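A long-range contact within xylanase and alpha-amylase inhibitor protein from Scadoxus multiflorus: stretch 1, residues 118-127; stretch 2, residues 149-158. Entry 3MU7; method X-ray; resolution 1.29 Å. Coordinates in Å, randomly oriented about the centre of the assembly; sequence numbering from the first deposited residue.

Stretch 1 (118-127) LDGIDFHIEH
Stretch 2 149-158: EFALTAAPQC

Gly 120 enters the sheet at phi/psi 158/-176, a conformation that by itself calls for glycine; a CB here would also lie 2.3 Å from Ala 151 O, and Gly 120 CA instead sits 3.0 Å from the same O. From this point the strand that begins at Gly 120 runs parallel to strand 151-154, their axes 17° apart and 4.4 Å at closest approach, pairing Gly 120 with Ala 151, Ile 121 with Leu 152, Asp 122 with Thr 153 and Phe 123 with Ala 154. The backbone is extended, from -125/133 at Ile 121 to -91/97 at Phe 123 and from -94/153 at Ala 151 to -140/153 at Ala 154. Five backbone hydrogen bonds alternate in direction along the ladder: Ala 151 N to Asp 119 O (2.8 Å), Ile 121 N to Ala 151 O (3.0 Å), Thr 153 N to Ile 121 O (2.9 Å), Phe 123 N to Thr 153 O (2.8 Å) and Ala 155 N to Phe 123 O (3.0 Å). On the face carrying Asp 122 and Thr 153, the hydroxyl of Thr 153 (chi1 p) donates from OG1 to Asp 122 OD1 at 2.8 Å; Asp 122 (chi1 t, chi2 64°) brings its carboxylate nearer the partner strand, giving the buried charge a polar neighbour. The other face is apolar. Leu 152 (m, t) places CD2 4.1 Å from Ile 121 CB and 4.2 Å from Phe 123 CE2, with Ile 121 in m, m and Phe 123 at chi1 -79°, chi2 -135°. Ala 154 CB lies 4.2 Å from Phe 123 CB, as their pairing in register places them. Past the last bridging pair, Ala 155 CB packs 3.5 Å from ND1 of His 124 (t, chi2 115°). Water 2 sits between the stretches, its O 2.8 Å from Ile 125 O and 2.9 Å from Ala 155 O. The contact buries 600 Å².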

# COMPACT_ATOMS: atom_id res chain seq x y z
N LEU A 118 13.16 -3.99 4.77
CA LEU A 118 11.86 -3.33 4.75
C LEU A 118 10.96 -3.77 5.89
O LEU A 118 11.20 -4.81 6.53
CB LEU A 118 11.16 -3.59 3.41
CG LEU A 118 11.89 -3.11 2.16
CD1 LEU A 118 10.98 -3.28 0.97
CD2 LEU A 118 12.34 -1.66 2.29
N ASP A 119 9.93 -2.97 6.14
CA ASP A 119 8.99 -3.23 7.21
C ASP A 119 7.81 -4.09 6.82
O ASP A 119 6.98 -4.41 7.66
CB ASP A 119 8.53 -1.92 7.81
CG ASP A 119 9.68 -1.13 8.38
OD1 ASP A 119 10.25 -1.59 9.40
OD2 ASP A 119 10.03 -0.09 7.80
N GLY A 120 7.72 -4.49 5.55
CA GLY A 120 6.64 -5.36 5.13
C GLY A 120 6.36 -5.30 3.65
O GLY A 120 7.06 -4.62 2.88
N ILE A 121 5.32 -6.04 3.27
CA ILE A 121 4.90 -6.21 1.88
C ILE A 121 3.44 -5.83 1.74
O ILE A 121 2.60 -6.26 2.53
CB ILE A 121 5.09 -7.69 1.41
CG1 ILE A 121 6.53 -8.18 1.59
CG2 ILE A 121 4.57 -7.88 -0.02
CD1 ILE A 121 7.57 -7.42 0.79
N ASP A 122 3.17 -5.03 0.71
CA ASP A 122 1.82 -4.58 0.39
C ASP A 122 1.32 -5.30 -0.86
O ASP A 122 1.98 -5.29 -1.90
CB ASP A 122 1.86 -3.07 0.15
CG ASP A 122 0.54 -2.51 -0.30
OD1 ASP A 122 -0.44 -2.58 0.47
OD2 ASP A 122 0.48 -1.97 -1.43
N PHE A 123 0.15 -5.94 -0.75
CA PHE A 123 -0.47 -6.67 -1.87
C PHE A 123 -1.38 -5.71 -2.64
O PHE A 123 -2.54 -5.49 -2.25
CB PHE A 123 -1.33 -7.83 -1.35
CG PHE A 123 -0.57 -9.07 -0.93
CD1 PHE A 123 -1.03 -10.32 -1.33
CD2 PHE A 123 0.57 -9.00 -0.13
CE1 PHE A 123 -0.39 -11.49 -0.92
CE2 PHE A 123 1.23 -10.17 0.27
CZ PHE A 123 0.75 -11.42 -0.13
N HIS A 124 -0.87 -5.13 -3.72
CA HIS A 124 -1.67 -4.23 -4.57
C HIS A 124 -2.04 -5.00 -5.85
O HIS A 124 -1.69 -4.62 -6.97
CB HIS A 124 -0.88 -2.95 -4.87
CG HIS A 124 -1.70 -1.83 -5.45
ND1 HIS A 124 -1.90 -0.64 -4.77
CD2 HIS A 124 -2.35 -1.70 -6.63
CE1 HIS A 124 -2.63 0.17 -5.51
NE2 HIS A 124 -2.91 -0.44 -6.65
N ILE A 125 -2.77 -6.10 -5.65
CA ILE A 125 -3.11 -7.02 -6.74
C ILE A 125 -4.39 -6.54 -7.40
O ILE A 125 -5.47 -6.60 -6.80
CB ILE A 125 -3.24 -8.47 -6.23
CG1 ILE A 125 -1.99 -8.91 -5.45
CG2 ILE A 125 -3.58 -9.42 -7.38
CD1 ILE A 125 -0.65 -8.69 -6.18
N GLU A 126 -4.25 -6.08 -8.64
CA GLU A 126 -5.33 -5.41 -9.35
C GLU A 126 -5.94 -6.26 -10.46
O GLU A 126 -6.94 -5.87 -11.06
CB GLU A 126 -4.84 -4.06 -9.88
CG GLU A 126 -5.94 -3.09 -10.31
CD GLU A 126 -6.80 -2.56 -9.14
OE1 GLU A 126 -6.22 -1.96 -8.18
OE2 GLU A 126 -8.00 -2.71 -9.20
N HIS A 127 -5.35 -7.42 -10.76
CA HIS A 127 -5.86 -8.35 -11.76
C HIS A 127 -5.36 -9.73 -11.43
O HIS A 127 -4.39 -9.90 -10.76
CB HIS A 127 -5.43 -7.93 -13.18
CG HIS A 127 -3.96 -8.05 -13.41
ND1 HIS A 127 -3.13 -6.97 -13.52
CD2 HIS A 127 -3.18 -9.13 -13.54
CE1 HIS A 127 -1.91 -7.38 -13.75
NE2 HIS A 127 -1.89 -8.69 -13.71
N GLU A 149 10.13 -9.96 12.22
CA GLU A 149 8.74 -9.53 12.16
C GLU A 149 8.59 -8.42 11.13
O GLU A 149 9.37 -7.46 11.11
CB GLU A 149 8.29 -9.07 13.56
CG GLU A 149 7.08 -8.13 13.60
CD GLU A 149 5.75 -8.81 13.28
OE1 GLU A 149 5.74 -10.01 12.92
OE2 GLU A 149 4.70 -8.14 13.39
N PHE A 150 7.58 -8.55 10.27
CA PHE A 150 7.24 -7.52 9.29
C PHE A 150 5.73 -7.53 9.09
O PHE A 150 5.06 -8.47 9.50
CB PHE A 150 7.95 -7.77 7.96
CG PHE A 150 7.69 -9.14 7.37
CD1 PHE A 150 6.57 -9.36 6.58
CD2 PHE A 150 8.54 -10.21 7.64
CE1 PHE A 150 6.31 -10.62 6.05
CE2 PHE A 150 8.29 -11.46 7.11
CZ PHE A 150 7.18 -11.67 6.32
N ALA A 151 5.21 -6.50 8.43
CA ALA A 151 3.79 -6.37 8.16
C ALA A 151 3.38 -6.91 6.80
O ALA A 151 4.17 -6.92 5.85
CB ALA A 151 3.37 -4.92 8.28
N LEU A 152 2.13 -7.35 6.72
CA LEU A 152 1.48 -7.65 5.45
C LEU A 152 0.27 -6.76 5.31
O LEU A 152 -0.56 -6.68 6.22
CB LEU A 152 1.07 -9.13 5.38
CG LEU A 152 2.24 -10.13 5.33
CD1 LEU A 152 1.74 -11.56 5.53
CD2 LEU A 152 3.03 -9.99 4.04
N THR A 153 0.18 -6.05 4.19
CA THR A 153 -0.94 -5.16 3.95
C THR A 153 -1.55 -5.44 2.59
O THR A 153 -0.94 -6.13 1.77
CB THR A 153 -0.52 -3.67 4.05
OG1 THR A 153 0.43 -3.38 3.02
CG2 THR A 153 0.11 -3.36 5.40
N ALA A 154 -2.75 -4.93 2.35
CA ALA A 154 -3.42 -5.11 1.06
C ALA A 154 -4.13 -3.83 0.63
O ALA A 154 -4.55 -3.02 1.46
CB ALA A 154 -4.41 -6.27 1.11
N ALA A 155 -4.27 -3.68 -0.69
CA ALA A 155 -4.88 -2.50 -1.30
C ALA A 155 -6.02 -2.92 -2.23
O ALA A 155 -5.91 -2.79 -3.45
CB ALA A 155 -3.84 -1.70 -2.06
N PRO A 156 -7.13 -3.43 -1.67
CA PRO A 156 -8.25 -3.83 -2.51
C PRO A 156 -8.96 -2.63 -3.13
O PRO A 156 -8.84 -1.49 -2.66
CB PRO A 156 -9.18 -4.54 -1.52
CG PRO A 156 -8.91 -3.84 -0.22
CD PRO A 156 -7.43 -3.62 -0.23
N GLN A 157 -9.72 -2.91 -4.19
CA GLN A 157 -10.69 -1.96 -4.70
C GLN A 157 -11.88 -1.89 -3.73
O GLN A 157 -11.96 -2.68 -2.78
CB GLN A 157 -11.11 -2.35 -6.11
CG GLN A 157 -10.02 -2.15 -7.13
CD GLN A 157 -10.47 -2.54 -8.51
OE1 GLN A 157 -11.01 -1.72 -9.26
NE2 GLN A 157 -10.25 -3.80 -8.87
N CYS A 158 -12.81 -0.95 -3.95
CA CYS A 158 -13.78 -0.65 -2.90
C CYS A 158 -15.08 -1.44 -2.88
O CYS A 158 -15.91 -1.23 -2.00
CB CYS A 158 -14.04 0.86 -2.77
SG CYS A 158 -14.56 1.76 -4.23
O HOH W 1 11.60 -5.88 9.71
O HOH W 2 -6.65 -4.25 -5.85